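Local coordinates for putative integron gene cassette protein (Uncultured bacterium, PDB 3GHJ) that is of unknown function but has the paired beta-alpha-beta-beta-beta fold of the glyoxalase/bleomycin resistance protein/dioxygenase superfamily, at residues F65-V68 and G73-V76. The protein carries 1 engineered substitution. Sequence-based numbering, arbitrary orientation.
Sequences FLWV and GMVV
Leu-66 O accepts a hydrogen bond from Val-75 N at 3.0 Å and also a weaker CA-H...O contact, Met-74 CA to Leu-66 O at 3.2 Å. This pairing lies in an antiparallel beta hairpin, strands 63-68 and 73-79, within a beta-alpha-beta-beta-beta module of the glyoxalase/bleomycin resistance fold. In return, Leu-66 N gives Val-75 O a nearly straight bond of 2.8 Å (178°). Val-68 and Gly-73 form the second hydrogen-bonded pair. There Val-68 N bonds to Gly-73 O at 2.8 Å, and Gly-73 N returns a longer bond to Val-68 O.

Phe-65, Trp-67, Met-74 and Val-76 share one face of the sheet. Met-74 is a selenomethionine. Its chain runs extended as far as SE, then bends (chi3 -79°), which lays CE over the centre of the six-membered ring of Trp-67, 3.4 Å from the centroid. SE also meets the edge of the Phe-65 ring, near its plane, a Met-aromatic contact. Trp-120 of the second subunit packs on Met-74 and meets Phe-65 edge-to-face, so this face joins the dimer contact. The other face carries Leu-66, Val-68 and Val-75. Leu-66 packs there on Tyr-46 and Thr-47 of helix 39-49. Beside Phe-65, Val-76 CG1 lies over one ring face, offset toward the rim, while Val-76 CG2 touches Phe-65 CD2 at 3.5 Å.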
ATOM      1  N   PHE A  65      12.972  -2.292   5.903  1.00 10.23           N
ATOM      2  CA  PHE A  65      11.744  -3.081   5.859  1.00  9.90           C
ATOM      3  C   PHE A  65      11.198  -3.171   7.272  1.00  9.22           C
ATOM      4  O   PHE A  65      11.845  -3.753   8.153  1.00 10.90           O
ATOM      5  CB  PHE A  65      12.034  -4.511   5.370  1.00 10.49           C
ATOM      6  CG  PHE A  65      12.612  -4.594   3.981  1.00 11.63           C
ATOM      7  CD1 PHE A  65      13.941  -4.261   3.738  1.00 12.31           C
ATOM      8  CD2 PHE A  65      11.834  -5.057   2.925  1.00 11.72           C
ATOM      9  CE1 PHE A  65      14.475  -4.367   2.460  1.00 13.38           C
ATOM     10  CE2 PHE A  65      12.363  -5.168   1.642  1.00 13.81           C
ATOM     11  CZ  PHE A  65      13.681  -4.823   1.413  1.00 13.44           C
ATOM     12  N   LEU A  66      10.014  -2.605   7.489  1.00  9.61           N
ATOM     13  CA  LEU A  66       9.400  -2.526   8.816  1.00  9.07           C
ATOM     14  C   LEU A  66       8.072  -3.274   8.846  1.00  9.02           C
ATOM     15  O   LEU A  66       7.313  -3.238   7.873  1.00 10.00           O
ATOM     16  CB  LEU A  66       9.165  -1.065   9.198  1.00  9.75           C
ATOM     17  CG  LEU A  66      10.418  -0.198   9.287  1.00 10.09           C
ATOM     18  CD1 LEU A  66       9.999   1.232   9.525  1.00 11.27           C
ATOM     19  CD2 LEU A  66      11.363  -0.696  10.392  1.00 11.44           C
ATOM     20  N   TRP A  67       7.774  -3.931   9.960  1.00  9.67           N
ATOM     21  CA  TRP A  67       6.564  -4.729  10.097  1.00  9.90           C
ATOM     22  C   TRP A  67       5.420  -3.959  10.729  1.00 10.30           C
ATOM     23  O   TRP A  67       5.606  -3.231  11.712  1.00 11.55           O
ATOM     24  CB  TRP A  67       6.818  -5.958  10.975  1.00 10.75           C
ATOM     25  CG  TRP A  67       7.697  -7.003  10.379  1.00 11.71           C
ATOM     26  CD1 TRP A  67       9.029  -7.188  10.615  1.00 13.52           C
ATOM     27  CD2 TRP A  67       7.304  -8.031   9.460  1.00 12.06           C
ATOM     28  NE1 TRP A  67       9.488  -8.267   9.901  1.00 14.38           N
ATOM     29  CE2 TRP A  67       8.449  -8.807   9.189  1.00 14.15           C
ATOM     30  CE3 TRP A  67       6.092  -8.375   8.848  1.00 13.43           C
ATOM     31  CZ2 TRP A  67       8.425  -9.900   8.320  1.00 15.27           C
ATOM     32  CZ3 TRP A  67       6.064  -9.462   7.990  1.00 13.85           C
ATOM     33  CH2 TRP A  67       7.227 -10.216   7.734  1.00 15.59           C
ATOM     34  N   VAL A  68       4.233  -4.155  10.167  1.00 10.63           N
ATOM     35  CA  VAL A  68       2.991  -3.588  10.677  1.00 11.69           C
ATOM     36  C   VAL A  68       2.158  -4.686  11.328  1.00 12.21           C
ATOM     37  O   VAL A  68       1.901  -5.730  10.716  1.00 13.17           O
ATOM     38  CB  VAL A  68       2.162  -2.978   9.521  1.00 11.75           C
ATOM     39  CG1 VAL A  68       0.875  -2.345  10.048  1.00 13.72           C
ATOM     40  CG2 VAL A  68       3.002  -1.958   8.755  1.00 11.82           C
ATOM     41  N   GLY A  73       1.393  -6.699   7.868  1.00 10.71           N
ATOM     42  CA  GLY A  73       1.735  -5.789   6.790  1.00  9.48           C
ATOM     43  C   GLY A  73       3.182  -5.363   6.895  1.00  8.96           C
ATOM     44  O   GLY A  73       3.881  -5.733   7.837  1.00  9.76           O
HETATM   45  N   MSE A  74       3.626  -4.573   5.924  1.00  8.37           N
HETATM   46  CA  MSE A  74       5.013  -4.138   5.872  1.00  8.66           C
HETATM   47  C   MSE A  74       5.124  -2.831   5.116  1.00  8.38           C
HETATM   48  O   MSE A  74       4.414  -2.608   4.134  1.00  9.40           O
HETATM   49  CB  MSE A  74       5.868  -5.204   5.192  1.00 10.60           C
HETATM   50  CG  MSE A  74       7.319  -4.834   4.919  1.00 11.41           C
HETATM   51 SE   MSE A  74       8.395  -6.392   4.417  0.79 15.01          SE
HETATM   52  CE  MSE A  74       8.644  -7.111   6.188  1.00 15.75           C
ATOM     53  N   VAL A  75       5.960  -1.920   5.605  0.65  7.57           N
ATOM     54  CA  VAL A  75       6.375  -0.801   4.780  0.65  8.51           C
ATOM     55  C   VAL A  75       7.852  -0.972   4.485  0.65  8.28           C
ATOM     56  O   VAL A  75       8.612  -1.450   5.329  0.65  9.44           O
ATOM     57  CB  VAL A  75       6.112   0.578   5.430  0.65 11.09           C
ATOM     58  CG1 VAL A  75       4.616   0.827   5.573  0.65 11.20           C
ATOM     59  CG2 VAL A  75       6.821   0.694   6.767  0.65 12.52           C
ATOM     60  N   VAL A  76       8.248  -0.616   3.271  1.00  8.75           N
ATOM     61  CA  VAL A  76       9.654  -0.605   2.890  1.00  9.31           C
ATOM     62  C   VAL A  76      10.065   0.836   2.628  1.00  8.95           C
ATOM     63  O   VAL A  76       9.697   1.426   1.613  1.00  9.94           O
ATOM     64  CB  VAL A  76       9.948  -1.463   1.636  1.00 11.25           C
ATOM     65  CG1 VAL A  76      11.466  -1.562   1.422  1.00 13.28           C
ATOM     66  CG2 VAL A  76       9.325  -2.850   1.772  1.00 12.99           C
TER